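Local coordinates for protein 6-phosphogluconate dehydrogenase (Decarboxylating) (Geobacter metallireducens, PDB 4E21) that probably catalyses the NADP-dependent oxidative decarboxylation of 6-phosphogluconate in the pentose phosphate pathway, at residues B[116-121]-B[306-311]; B[224-229]-B[327-332]; B[267-272]-B[278-283]. All coordinates share one frame; numbering follows the deposited sequence.

Contact 1 of 3, residues B[116-121]-B[306-311]; sequences NSHYQD and GRWTVA
A water bridges His118 and Trp308: it donates to the backbone O of Trp308 at 2.8 Å and pairs with NE2 of His118 at 2.9 Å, lying in the plane of the imidazole. Beside this bridge the two side chains meet directly. The His118 ring swings out opposite its own amide nitrogen (chi1 -175°), which carries its edge onto the indole, and its CD2 stands 3.5 Å from CD2 of Trp308. The pair is T-shaped, the planes at 87°, with histidine as edge and the tryptophan five-membered ring as face. CB of His118 covers the neighbouring six-membered ring in a CH-pi contact, 3.9 Å from its centroid and nearly on the ring normal. The imidazole is backed on one face by CD2 of Tyr119. His118 is the N-cap residue of helix 119-130 in the nucleotide-binding domain, whereas Trp308 projects from helix 305-316 of the all-helical C-terminal region, and the indole therefore spans the junction between the two. Its far edge reaches the loop ahead of the N-cap, where the carbonyl O of Asn116 lies near the indole plane, 3.4 Å from CH2 of Trp308. On the helical side, Trp308 also packs on Met211 of helix 205-232.

Contact 2 of 3, residues B[224-229]-B[327-332]; sequences YAEGLN and LYERFS
The carboxylates of Glu226 and Glu329 meet through one oxygen each, OE2 of Glu226 lying 2.5 Å from OE2 of Glu329. So short a separation suggests that one acid probably holds a proton and shares it with the other, which would relieve the repulsion of two like charges. The carboxylate planes are turned 84° apart, and the second oxygen of Glu329, OE1, stays 3.4 Å from OE2 of Glu226. Both side chains run extended beyond CG and cross at about a right angle, bridging helices whose nearest CA atoms, those of Glu226 and Glu329, are 10.2 Å apart. The helices are 205-232, the long helix of the C-terminal region, and 321-333, and the acid pair alone joins the two segments. Glu226 is fixed from outside: its OE1 accepts from the backbone N of Leu323 and its OE2 from that of Val322, both of the second subunit. These open its helix 321-333, whose start probably helps hold negative charge on Glu226. With an alanine here, those amides and the Glu329 carboxylate would probably lose their mate. The Glu329 side chain also rests on Ala222, one turn before Glu226, and on His321 of the second subunit.

Contact 3 of 3, residues B[267-272]-B[278-283]; sequences EVWRRG and WLLDLS
The Arg270 side chain runs straight at chi2 and then bends at chi3 (52°), which brings NE round to Asp281, while Leu280, whose CG lies beside its own carbonyl carbon, reaches back toward Trp269. NE of Arg270 donates to OD1 of Asp281 at 2.7 Å along an almost straight N-H...O line of 178°. The oxygen lies in the guanidinium plane, yet the donor comes from above the carboxylate plane, and the two flat groups are turned 74° apart; one N-H carries the salt bridge.

The same guanidinium is held at another edge by Glu267, whose OE2 accepts from NH1 of Arg270 at 3.0 Å and from NH1 of Arg271 at 2.9 Å. OE2 of Glu267 takes Arg271 on its anti lone pair and meets Arg270 on the syn side, somewhat out of the carboxylate plane, and Glu267 thereby ties both arginines into a four-residue salt-bridge network with Asp281. Two buried arginines facing two acids probably keep the local charge nearly balanced.

Next to the salt bridge, CD2 of Leu280 sits 3.7 Å from CB of Trp269 and over the backbone at its carbonyl carbon. The other branch, CD1, comes to the edge of the indole, 4.1 Å from CE3 of Trp269.

The contact closes the short connection between helix 262-269 and helix 278-289. Trp269 and Leu279 rest on helix 205-232, and the two arginines reach Pro181, Ile177 and Ala180 carbonyls of the second subunit.

In the fold
The three contacts spread from the nucleotide-binding domain into the helical C-terminal region. Contact 1 joins the two, while contacts 2 and 3 lie wholly within the latter. Centres of contacts 1 and 2 are about 21 Å apart, those of 2 and 3 about 18 Å, and those of 1 and 3 about 30 Å. Contacts 1 and 2 touch where Arg307 and Val310 pack on Leu327, through the consecutive helices 305-316 and 321-333; contacts 2 and 3 touch where Tyr224 meets Leu279. Along the chain contacts 1 and 2 interleave, and contact 3 is nested inside both. All three also touch the second subunit, placing them close to the oligomer interface.

Contact 1 of 3, residues B[116-121]-B[306-311]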
ATOM      1  N   ASN B 116      24.114  10.133  11.360  1.00 33.19           N
ATOM      2  CA  ASN B 116      23.020  10.010  10.408  1.00 33.47           C
ATOM      3  C   ASN B 116      22.884  11.222   9.497  1.00 32.47           C
ATOM      4  O   ASN B 116      21.904  11.950   9.559  1.00 33.60           O
ATOM      5  CB  ASN B 116      21.724   9.784  11.175  1.00 36.94           C
ATOM      6  CG  ASN B 116      21.774   8.528  12.012  1.00 41.70           C
ATOM      7  OD1 ASN B 116      21.961   7.432  11.480  1.00 44.11           O
ATOM      8  ND2 ASN B 116      21.616   8.673  13.329  1.00 44.53           N
ATOM      9  N   SER B 117      23.888  11.447   8.662  1.00 32.46           N
ATOM     10  CA  SER B 117      23.840  12.521   7.690  1.00 30.69           C
ATOM     11  C   SER B 117      23.215  11.985   6.415  1.00 27.63           C
ATOM     12  O   SER B 117      23.312  10.790   6.134  1.00 27.40           O
ATOM     13  CB  SER B 117      25.258  13.034   7.408  1.00 29.31           C
ATOM     14  OG  SER B 117      25.687  13.910   8.437  1.00 33.86           O
ATOM     15  N   HIS B 118      22.568  12.861   5.652  1.00 25.80           N
ATOM     16  CA  HIS B 118      22.065  12.486   4.347  1.00 25.72           C
ATOM     17  C   HIS B 118      23.210  12.490   3.322  1.00 26.59           C
ATOM     18  O   HIS B 118      24.001  13.429   3.264  1.00 27.35           O
ATOM     19  CB  HIS B 118      20.941  13.418   3.907  1.00 26.63           C
ATOM     20  CG  HIS B 118      20.302  13.004   2.618  1.00 28.16           C
ATOM     21  ND1 HIS B 118      20.720  13.476   1.393  1.00 28.34           N
ATOM     22  CD2 HIS B 118      19.311  12.114   2.362  1.00 28.78           C
ATOM     23  CE1 HIS B 118      19.990  12.925   0.439  1.00 30.08           C
ATOM     24  NE2 HIS B 118      19.133  12.088   0.998  1.00 27.87           N
ATOM     25  N   TYR B 119      23.298  11.447   2.510  1.00 25.88           N
ATOM     26  CA  TYR B 119      24.444  11.294   1.617  1.00 25.72           C
ATOM     27  C   TYR B 119      24.699  12.480   0.685  1.00 25.53           C
ATOM     28  O   TYR B 119      25.841  12.743   0.341  1.00 26.33           O
ATOM     29  CB  TYR B 119      24.350   9.997   0.808  1.00 24.86           C
ATOM     30  CG  TYR B 119      23.445  10.103  -0.392  1.00 25.86           C
ATOM     31  CD1 TYR B 119      23.969  10.323  -1.661  1.00 26.58           C
ATOM     32  CD2 TYR B 119      22.057   9.984  -0.260  1.00 26.36           C
ATOM     33  CE1 TYR B 119      23.139  10.417  -2.771  1.00 28.23           C
ATOM     34  CE2 TYR B 119      21.215  10.087  -1.359  1.00 26.08           C
ATOM     35  CZ  TYR B 119      21.761  10.295  -2.617  1.00 27.93           C
ATOM     36  OH  TYR B 119      20.934  10.399  -3.725  1.00 28.99           O
ATOM     37  N   GLN B 120      23.665  13.194   0.265  1.00 26.34           N
ATOM     38  CA  GLN B 120      23.905  14.364  -0.586  1.00 27.81           C
ATOM     39  C   GLN B 120      24.766  15.430   0.121  1.00 30.25           C
ATOM     40  O   GLN B 120      25.546  16.147  -0.530  1.00 26.18           O
ATOM     41  CB  GLN B 120      22.608  14.949  -1.149  1.00 29.60           C
ATOM     42  CG  GLN B 120      22.074  14.133  -2.333  1.00 32.97           C
ATOM     43  CD  GLN B 120      20.569  14.314  -2.614  1.00 35.57           C
ATOM     44  OE1 GLN B 120      19.980  15.358  -2.315  1.00 40.14           O
ATOM     45  NE2 GLN B 120      19.956  13.294  -3.213  1.00 32.69           N
ATOM     46  N   ASP B 121      24.643  15.508   1.447  1.00 27.77           N
ATOM     47  CA  ASP B 121      25.499  16.377   2.236  1.00 27.35           C
ATOM     48  C   ASP B 121      26.945  15.858   2.316  1.00 28.41           C
ATOM     49  O   ASP B 121      27.873  16.657   2.380  1.00 31.08           O
ATOM     50  CB  ASP B 121      24.951  16.570   3.655  1.00 28.29           C
ATOM     51  CG  ASP B 121      23.646  17.344   3.691  1.00 29.70           C
ATOM     52  OD1 ASP B 121      23.507  18.349   2.962  1.00 30.16           O
ATOM     53  OD2 ASP B 121      22.760  16.956   4.482  1.00 30.94           O
ATOM     54  N   GLY B 306      14.293   6.528   6.874  1.00 23.86           N
ATOM     55  CA  GLY B 306      13.122   5.955   6.235  1.00 23.00           C
ATOM     56  C   GLY B 306      12.543   6.897   5.195  1.00 23.45           C
ATOM     57  O   GLY B 306      12.222   6.472   4.079  1.00 24.20           O
ATOM     58  N   ARG B 307      12.394   8.175   5.539  1.00 20.88           N
ATOM     59  CA  ARG B 307      11.914   9.128   4.547  1.00 22.17           C
ATOM     60  C   ARG B 307      12.875   9.256   3.369  1.00 21.93           C
ATOM     61  O   ARG B 307      12.439   9.286   2.216  1.00 21.97           O
ATOM     62  CB  ARG B 307      11.654  10.503   5.156  1.00 19.58           C
ATOM     63  CG  ARG B 307      10.808  10.444   6.374  1.00 22.03           C
ATOM     64  CD  ARG B 307      10.400  11.810   6.842  1.00 22.46           C
ATOM     65  NE  ARG B 307       9.848  11.763   8.195  1.00 23.24           N
ATOM     66  CZ  ARG B 307       9.023  12.683   8.687  1.00 23.92           C
ATOM     67  NH1 ARG B 307       8.653  13.706   7.924  1.00 20.87           N
ATOM     68  NH2 ARG B 307       8.582  12.586   9.936  1.00 22.68           N
ATOM     69  N   TRP B 308      14.170   9.365   3.656  1.00 21.61           N
ATOM     70  CA  TRP B 308      15.161   9.555   2.603  1.00 23.15           C
ATOM     71  C   TRP B 308      15.142   8.377   1.644  1.00 20.25           C
ATOM     72  O   TRP B 308      15.361   8.536   0.459  1.00 20.44           O
ATOM     73  CB  TRP B 308      16.573   9.742   3.178  1.00 23.26           C
ATOM     74  CG  TRP B 308      16.642  10.810   4.229  1.00 25.51           C
ATOM     75  CD1 TRP B 308      15.749  11.828   4.423  1.00 24.50           C
ATOM     76  CD2 TRP B 308      17.675  10.990   5.211  1.00 26.27           C
ATOM     77  NE1 TRP B 308      16.143  12.610   5.480  1.00 24.23           N
ATOM     78  CE2 TRP B 308      17.324  12.122   5.982  1.00 28.45           C
ATOM     79  CE3 TRP B 308      18.856  10.301   5.517  1.00 26.57           C
ATOM     80  CZ2 TRP B 308      18.120  12.586   7.043  1.00 28.79           C
ATOM     81  CZ3 TRP B 308      19.650  10.760   6.578  1.00 27.87           C
ATOM     82  CH2 TRP B 308      19.276  11.890   7.326  1.00 28.47           C
ATOM     83  N   THR B 309      14.887   7.192   2.171  1.00 20.92           N
ATOM     84  CA  THR B 309      14.847   5.979   1.355  1.00 22.27           C
ATOM     85  C   THR B 309      13.724   6.048   0.334  1.00 20.34           C
ATOM     86  O   THR B 309      13.924   5.733  -0.842  1.00 21.14           O
ATOM     87  CB  THR B 309      14.635   4.693   2.211  1.00 22.21           C
ATOM     88  OG1 THR B 309      15.728   4.520   3.119  1.00 20.64           O
ATOM     89  CG2 THR B 309      14.545   3.478   1.319  1.00 19.47           C
ATOM     90  N   VAL B 310      12.542   6.450   0.786  1.00 19.85           N
ATOM     91  CA  VAL B 310      11.399   6.604  -0.114  1.00 21.12           C
ATOM     92  C   VAL B 310      11.642   7.715  -1.163  1.00 21.92           C
ATOM     93  O   VAL B 310      11.278   7.564  -2.337  1.00 20.36           O
ATOM     94  CB  VAL B 310      10.123   6.884   0.674  1.00 21.30           C
ATOM     95  CG1 VAL B 310       8.968   7.250  -0.279  1.00 20.08           C
ATOM     96  CG2 VAL B 310       9.785   5.661   1.580  1.00 19.78           C
ATOM     97  N   ALA B 311      12.268   8.814  -0.740  1.00 19.63           N
ATOM     98  CA  ALA B 311      12.677   9.868  -1.676  1.00 22.35           C
ATOM     99  C   ALA B 311      13.600   9.323  -2.777  1.00 21.19           C
ATOM    100  O   ALA B 311      13.419   9.658  -3.946  1.00 21.66           O
ATOM    101  CB  ALA B 311      13.344  11.038  -0.947  1.00 18.76           C
TER
HETATM  102  O   HOH W   1      17.230  10.409  -0.354  1.00 25.29           O

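Contact 2 of 3, residues B[224-229]-B[327-332]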
ATOM      1  N   TYR B 224       6.332  -7.810  10.684  1.00 17.71           N
ATOM      2  CA  TYR B 224       6.123  -8.530  11.931  1.00 19.05           C
ATOM      3  C   TYR B 224       4.949  -7.950  12.710  1.00 19.75           C
ATOM      4  O   TYR B 224       4.079  -8.678  13.211  1.00 20.84           O
ATOM      5  CB  TYR B 224       7.386  -8.492  12.803  1.00 20.93           C
ATOM      6  CG  TYR B 224       8.517  -9.391  12.334  1.00 19.09           C
ATOM      7  CD1 TYR B 224       8.365 -10.763  12.307  1.00 18.34           C
ATOM      8  CD2 TYR B 224       9.735  -8.859  11.947  1.00 18.38           C
ATOM      9  CE1 TYR B 224       9.391 -11.593  11.890  1.00 18.90           C
ATOM     10  CE2 TYR B 224      10.775  -9.675  11.536  1.00 19.24           C
ATOM     11  CZ  TYR B 224      10.599 -11.047  11.506  1.00 19.09           C
ATOM     12  OH  TYR B 224      11.630 -11.881  11.105  1.00 16.86           O
ATOM     13  N   ALA B 225       4.937  -6.628  12.813  1.00 20.28           N
ATOM     14  CA  ALA B 225       3.952  -5.920  13.608  1.00 20.55           C
ATOM     15  C   ALA B 225       2.544  -6.180  13.075  1.00 19.29           C
ATOM     16  O   ALA B 225       1.642  -6.485  13.848  1.00 22.45           O
ATOM     17  CB  ALA B 225       4.277  -4.398  13.640  1.00 19.67           C
ATOM     18  N   GLU B 226       2.358  -6.061  11.761  1.00 18.57           N
ATOM     19  CA  GLU B 226       1.051  -6.261  11.131  1.00 18.83           C
ATOM     20  C   GLU B 226       0.581  -7.702  11.336  1.00 19.71           C
ATOM     21  O   GLU B 226      -0.593  -7.941  11.638  1.00 19.51           O
ATOM     22  CB  GLU B 226       1.086  -5.952   9.626  1.00 18.66           C
ATOM     23  CG  GLU B 226       0.926  -4.466   9.256  1.00 21.42           C
ATOM     24  CD  GLU B 226       0.949  -4.219   7.725  1.00 22.65           C
ATOM     25  OE1 GLU B 226       0.875  -5.206   6.935  1.00 21.97           O
ATOM     26  OE2 GLU B 226       1.040  -3.038   7.319  1.00 20.22           O
ATOM     27  N   GLY B 227       1.501  -8.652  11.183  1.00 19.06           N
ATOM     28  CA  GLY B 227       1.165 -10.056  11.318  1.00 19.57           C
ATOM     29  C   GLY B 227       0.806 -10.402  12.751  1.00 20.53           C
ATOM     30  O   GLY B 227      -0.193 -11.082  13.002  1.00 19.78           O
ATOM     31  N   LEU B 228       1.629  -9.941  13.689  1.00 20.22           N
ATOM     32  CA  LEU B 228       1.323 -10.098  15.107  1.00 20.87           C
ATOM     33  C   LEU B 228      -0.009  -9.424  15.456  1.00 19.62           C
ATOM     34  O   LEU B 228      -0.742  -9.917  16.296  1.00 21.43           O
ATOM     35  CB  LEU B 228       2.475  -9.592  16.001  1.00 19.15           C
ATOM     36  CG  LEU B 228       3.702 -10.520  15.979  1.00 22.05           C
ATOM     37  CD1 LEU B 228       4.978  -9.927  16.625  1.00 21.04           C
ATOM     38  CD2 LEU B 228       3.344 -11.882  16.584  1.00 20.36           C
ATOM     39  N   ASN B 229      -0.339  -8.326  14.785  1.00 19.44           N
ATOM     40  CA  ASN B 229      -1.608  -7.646  15.031  1.00 19.42           C
ATOM     41  C   ASN B 229      -2.805  -8.499  14.577  1.00 19.71           C
ATOM     42  O   ASN B 229      -3.860  -8.516  15.220  1.00 19.17           O
ATOM     43  CB  ASN B 229      -1.619  -6.274  14.334  1.00 18.35           C
ATOM     44  CG  ASN B 229      -2.654  -5.333  14.919  1.00 20.67           C
ATOM     45  OD1 ASN B 229      -3.240  -5.619  15.955  1.00 22.69           O
ATOM     46  ND2 ASN B 229      -2.875  -4.196  14.263  1.00 22.36           N
ATOM     47  N   LEU B 327       6.552   3.319   6.558  1.00 17.29           N
ATOM     48  CA  LEU B 327       6.771   4.698   6.973  1.00 19.80           C
ATOM     49  C   LEU B 327       5.445   5.401   7.302  1.00 19.19           C
ATOM     50  O   LEU B 327       5.336   6.074   8.344  1.00 19.27           O
ATOM     51  CB  LEU B 327       7.539   5.482   5.898  1.00 19.25           C
ATOM     52  CG  LEU B 327       7.837   6.954   6.204  1.00 19.70           C
ATOM     53  CD1 LEU B 327       8.807   7.094   7.372  1.00 18.82           C
ATOM     54  CD2 LEU B 327       8.409   7.638   4.956  1.00 21.86           C
ATOM     55  N   TYR B 328       4.452   5.253   6.420  1.00 17.93           N
ATOM     56  CA  TYR B 328       3.183   5.964   6.585  1.00 19.11           C
ATOM     57  C   TYR B 328       2.456   5.492   7.836  1.00 20.04           C
ATOM     58  O   TYR B 328       1.715   6.265   8.466  1.00 19.85           O
ATOM     59  CB  TYR B 328       2.272   5.836   5.354  1.00 18.42           C
ATOM     60  CG  TYR B 328       2.904   6.378   4.085  1.00 18.50           C
ATOM     61  CD1 TYR B 328       2.640   5.803   2.837  1.00 17.56           C
ATOM     62  CD2 TYR B 328       3.775   7.456   4.140  1.00 18.70           C
ATOM     63  CE1 TYR B 328       3.233   6.303   1.667  1.00 19.12           C
ATOM     64  CE2 TYR B 328       4.383   7.956   2.993  1.00 20.14           C
ATOM     65  CZ  TYR B 328       4.105   7.380   1.759  1.00 20.21           C
ATOM     66  OH  TYR B 328       4.719   7.875   0.643  1.00 18.82           O
ATOM     67  N   GLU B 329       2.659   4.225   8.191  1.00 17.43           N
ATOM     68  CA  GLU B 329       2.030   3.714   9.389  1.00 18.58           C
ATOM     69  C   GLU B 329       2.583   4.429  10.602  1.00 18.54           C
ATOM     70  O   GLU B 329       1.855   4.690  11.557  1.00 19.13           O
ATOM     71  CB  GLU B 329       2.175   2.184   9.504  1.00 19.20           C
ATOM     72  CG  GLU B 329       1.281   1.417   8.493  1.00 19.32           C
ATOM     73  CD  GLU B 329       1.563  -0.072   8.510  1.00 22.17           C
ATOM     74  OE1 GLU B 329       2.737  -0.438   8.643  1.00 24.32           O
ATOM     75  OE2 GLU B 329       0.623  -0.883   8.413  1.00 25.84           O
ATOM     76  N   ARG B 330       3.870   4.741  10.570  1.00 17.23           N
ATOM     77  CA  ARG B 330       4.452   5.539  11.640  1.00 20.78           C
ATOM     78  C   ARG B 330       3.810   6.930  11.678  1.00 21.03           C
ATOM     79  O   ARG B 330       3.482   7.420  12.765  1.00 23.24           O
ATOM     80  CB  ARG B 330       5.983   5.622  11.521  1.00 21.43           C
ATOM     81  CG  ARG B 330       6.667   4.265  11.615  1.00 20.31           C
ATOM     82  CD  ARG B 330       8.155   4.399  11.814  1.00 22.75           C
ATOM     83  NE  ARG B 330       8.792   3.091  11.948  1.00 24.94           N
ATOM     84  CZ  ARG B 330      10.000   2.891  12.462  1.00 24.95           C
ATOM     85  NH1 ARG B 330      10.716   3.912  12.927  1.00 23.67           N
ATOM     86  NH2 ARG B 330      10.478   1.665  12.527  1.00 25.43           N
ATOM     87  N   PHE B 331       3.604   7.549  10.510  1.00 19.28           N
ATOM     88  CA  PHE B 331       2.928   8.858  10.460  1.00 20.38           C
ATOM     89  C   PHE B 331       1.540   8.820  11.096  1.00 23.29           C
ATOM     90  O   PHE B 331       1.208   9.688  11.908  1.00 22.22           O
ATOM     91  CB  PHE B 331       2.790   9.412   9.033  1.00 20.04           C
ATOM     92  CG  PHE B 331       4.087   9.738   8.375  1.00 19.72           C
ATOM     93  CD1 PHE B 331       4.130  10.022   7.030  1.00 20.14           C
ATOM     94  CD2 PHE B 331       5.276   9.737   9.098  1.00 20.99           C
ATOM     95  CE1 PHE B 331       5.352  10.339   6.413  1.00 21.36           C
ATOM     96  CE2 PHE B 331       6.494  10.031   8.487  1.00 20.89           C
ATOM     97  CZ  PHE B 331       6.530  10.339   7.157  1.00 21.08           C
ATOM     98  N   SER B 332       0.723   7.831  10.719  1.00 21.18           N
ATOM     99  CA  SER B 332      -0.653   7.777  11.222  1.00 22.89           C
ATOM    100  C   SER B 332      -0.675   7.392  12.693  1.00 21.91           C
ATOM    101  O   SER B 332      -1.603   7.748  13.417  1.00 22.47           O
ATOM    102  CB  SER B 332      -1.536   6.819  10.395  1.00 19.74           C
ATOM    103  OG  SER B 332      -0.915   5.559  10.314  1.00 19.90           O
TER

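Contact 3 of 3, residues B[267-272]-B[278-283]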
ATOM      1  N   GLU B 267       8.493 -16.766  20.108  1.00 23.54           N
ATOM      2  CA  GLU B 267       9.575 -17.646  20.572  1.00 23.29           C
ATOM      3  C   GLU B 267       9.714 -18.866  19.655  1.00 24.67           C
ATOM      4  O   GLU B 267      10.810 -19.158  19.192  1.00 23.06           O
ATOM      5  CB  GLU B 267       9.378 -18.103  22.012  1.00 26.39           C
ATOM      6  CG  GLU B 267      10.519 -19.003  22.486  1.00 28.71           C
ATOM      7  CD  GLU B 267      11.863 -18.264  22.530  1.00 28.91           C
ATOM      8  OE1 GLU B 267      11.872 -17.058  22.837  1.00 28.35           O
ATOM      9  OE2 GLU B 267      12.907 -18.886  22.263  1.00 29.56           O
ATOM     10  N   VAL B 268       8.602 -19.563  19.374  1.00 23.12           N
ATOM     11  CA  VAL B 268       8.655 -20.770  18.538  1.00 22.18           C
ATOM     12  C   VAL B 268       9.154 -20.522  17.113  1.00 21.94           C
ATOM     13  O   VAL B 268       9.808 -21.391  16.515  1.00 21.32           O
ATOM     14  CB  VAL B 268       7.297 -21.553  18.501  1.00 23.50           C
ATOM     15  CG1 VAL B 268       6.382 -21.025  17.400  1.00 20.35           C
ATOM     16  CG2 VAL B 268       7.561 -23.013  18.260  1.00 22.94           C
ATOM     17  N   TRP B 269       8.852 -19.344  16.568  1.00 20.79           N
ATOM     18  CA  TRP B 269       9.377 -18.971  15.251  1.00 23.24           C
ATOM     19  C   TRP B 269      10.911 -18.790  15.181  1.00 24.26           C
ATOM     20  O   TRP B 269      11.471 -18.822  14.091  1.00 23.99           O
ATOM     21  CB  TRP B 269       8.702 -17.718  14.705  1.00 21.36           C
ATOM     22  CG  TRP B 269       7.271 -17.905  14.266  1.00 21.93           C
ATOM     23  CD1 TRP B 269       6.643 -19.085  13.916  1.00 24.03           C
ATOM     24  CD2 TRP B 269       6.299 -16.870  14.083  1.00 22.73           C
ATOM     25  NE1 TRP B 269       5.344 -18.834  13.539  1.00 21.34           N
ATOM     26  CE2 TRP B 269       5.109 -17.482  13.633  1.00 23.02           C
ATOM     27  CE3 TRP B 269       6.317 -15.482  14.265  1.00 22.37           C
ATOM     28  CZ2 TRP B 269       3.945 -16.746  13.364  1.00 22.32           C
ATOM     29  CZ3 TRP B 269       5.162 -14.760  13.996  1.00 20.88           C
ATOM     30  CH2 TRP B 269       3.993 -15.394  13.547  1.00 20.77           C
ATOM     31  N   ARG B 270      11.582 -18.623  16.322  1.00 23.80           N
ATOM     32  CA  ARG B 270      13.040 -18.430  16.326  1.00 25.38           C
ATOM     33  C   ARG B 270      13.803 -19.687  15.918  1.00 27.37           C
ATOM     34  O   ARG B 270      14.969 -19.600  15.530  1.00 28.97           O
ATOM     35  CB  ARG B 270      13.543 -17.960  17.688  1.00 24.70           C
ATOM     36  CG  ARG B 270      12.800 -16.788  18.248  1.00 23.18           C
ATOM     37  CD  ARG B 270      13.397 -16.330  19.555  1.00 26.02           C
ATOM     38  NE  ARG B 270      14.841 -16.101  19.429  1.00 29.54           N
ATOM     39  CZ  ARG B 270      15.760 -16.727  20.162  1.00 31.31           C
ATOM     40  NH1 ARG B 270      15.382 -17.608  21.087  1.00 30.10           N
ATOM     41  NH2 ARG B 270      17.053 -16.480  19.975  1.00 30.88           N
ATOM     42  N   ARG B 271      13.147 -20.850  15.985  1.00 28.19           N
ATOM     43  CA  ARG B 271      13.792 -22.110  15.616  1.00 25.37           C
ATOM     44  C   ARG B 271      13.038 -22.889  14.527  1.00 27.41           C
ATOM     45  O   ARG B 271      11.902 -23.346  14.710  1.00 26.58           O
ATOM     46  CB  ARG B 271      14.019 -22.966  16.857  1.00 27.72           C
ATOM     47  CG  ARG B 271      14.846 -22.287  17.924  1.00 28.83           C
ATOM     48  CD  ARG B 271      14.918 -23.132  19.179  1.00 30.29           C
ATOM     49  NE  ARG B 271      15.733 -22.533  20.233  1.00 27.80           N
ATOM     50  CZ  ARG B 271      15.280 -21.638  21.098  1.00 29.01           C
ATOM     51  NH1 ARG B 271      14.030 -21.214  21.016  1.00 28.34           N
ATOM     52  NH2 ARG B 271      16.076 -21.152  22.038  1.00 31.23           N
ATOM     53  N   GLY B 272      13.681 -23.024  13.378  1.00 28.23           N
ATOM     54  CA  GLY B 272      13.109 -23.775  12.287  1.00 27.42           C
ATOM     55  C   GLY B 272      12.166 -23.066  11.326  1.00 28.99           C
ATOM     56  O   GLY B 272      11.729 -23.693  10.350  1.00 30.49           O
ATOM     57  N   TRP B 278      16.941 -11.094  13.691  1.00 23.46           N
ATOM     58  CA  TRP B 278      17.295 -10.342  14.874  1.00 25.74           C
ATOM     59  C   TRP B 278      16.071  -9.600  15.369  1.00 24.93           C
ATOM     60  O   TRP B 278      15.762  -9.618  16.566  1.00 26.56           O
ATOM     61  CB  TRP B 278      18.458  -9.397  14.556  1.00 24.76           C
ATOM     62  CG  TRP B 278      18.764  -8.397  15.612  1.00 29.54           C
ATOM     63  CD1 TRP B 278      18.601  -7.032  15.527  1.00 31.26           C
ATOM     64  CD2 TRP B 278      19.322  -8.654  16.906  1.00 32.04           C
ATOM     65  NE1 TRP B 278      19.011  -6.435  16.700  1.00 34.23           N
ATOM     66  CE2 TRP B 278      19.459  -7.409  17.559  1.00 32.64           C
ATOM     67  CE3 TRP B 278      19.708  -9.815  17.581  1.00 34.75           C
ATOM     68  CZ2 TRP B 278      19.961  -7.298  18.848  1.00 34.20           C
ATOM     69  CZ3 TRP B 278      20.217  -9.700  18.862  1.00 37.43           C
ATOM     70  CH2 TRP B 278      20.331  -8.455  19.484  1.00 40.27           C
ATOM     71  N   LEU B 279      15.342  -8.985  14.445  1.00 22.68           N
ATOM     72  CA  LEU B 279      14.098  -8.308  14.802  1.00 24.80           C
ATOM     73  C   LEU B 279      13.066  -9.219  15.503  1.00 24.29           C
ATOM     74  O   LEU B 279      12.365  -8.769  16.419  1.00 24.85           O
ATOM     75  CB  LEU B 279      13.498  -7.602  13.581  1.00 25.38           C
ATOM     76  CG  LEU B 279      14.309  -6.344  13.205  1.00 24.46           C
ATOM     77  CD1 LEU B 279      13.999  -5.875  11.782  1.00 19.17           C
ATOM     78  CD2 LEU B 279      14.086  -5.231  14.229  1.00 22.75           C
ATOM     79  N   LEU B 280      12.999 -10.488  15.103  1.00 22.75           N
ATOM     80  CA  LEU B 280      12.105 -11.451  15.767  1.00 25.30           C
ATOM     81  C   LEU B 280      12.584 -11.694  17.185  1.00 25.14           C
ATOM     82  O   LEU B 280      11.786 -11.669  18.129  1.00 25.25           O
ATOM     83  CB  LEU B 280      12.004 -12.781  15.003  1.00 21.38           C
ATOM     84  CG  LEU B 280      11.140 -13.886  15.631  1.00 24.68           C
ATOM     85  CD1 LEU B 280       9.661 -13.516  15.618  1.00 22.14           C
ATOM     86  CD2 LEU B 280      11.340 -15.196  14.907  1.00 22.36           C
ATOM     87  N   ASP B 281      13.889 -11.927  17.320  1.00 25.29           N
ATOM     88  CA  ASP B 281      14.520 -12.126  18.634  1.00 25.54           C
ATOM     89  C   ASP B 281      14.136 -10.998  19.566  1.00 25.98           C
ATOM     90  O   ASP B 281      13.882 -11.232  20.739  1.00 27.15           O
ATOM     91  CB  ASP B 281      16.052 -12.193  18.515  1.00 25.65           C
ATOM     92  CG  ASP B 281      16.523 -13.457  17.825  1.00 28.73           C
ATOM     93  OD1 ASP B 281      15.670 -14.328  17.534  1.00 29.43           O
ATOM     94  OD2 ASP B 281      17.738 -13.597  17.570  1.00 31.14           O
ATOM     95  N   LEU B 282      14.094  -9.774  19.033  1.00 25.05           N
ATOM     96  CA  LEU B 282      13.741  -8.600  19.822  1.00 24.95           C
ATOM     97  C   LEU B 282      12.257  -8.561  20.149  1.00 25.81           C
ATOM     98  O   LEU B 282      11.865  -8.184  21.256  1.00 25.60           O
ATOM     99  CB  LEU B 282      14.132  -7.322  19.082  1.00 23.39           C
ATOM    100  CG  LEU B 282      15.638  -7.103  18.841  1.00 30.26           C
ATOM    101  CD1 LEU B 282      15.953  -5.724  18.170  1.00 28.64           C
ATOM    102  CD2 LEU B 282      16.418  -7.257  20.147  1.00 29.89           C
ATOM    103  N   SER B 283      11.431  -8.910  19.167  1.00 25.55           N
ATOM    104  CA  SER B 283       9.987  -8.970  19.374  1.00 26.83           C
ATOM    105  C   SER B 283       9.664  -9.978  20.462  1.00 26.29           C
ATOM    106  O   SER B 283       8.823  -9.717  21.314  1.00 25.33           O
ATOM    107  CB  SER B 283       9.262  -9.377  18.089  1.00 25.79           C
ATOM    108  OG  SER B 283       9.319  -8.313  17.151  1.00 31.29           O
TER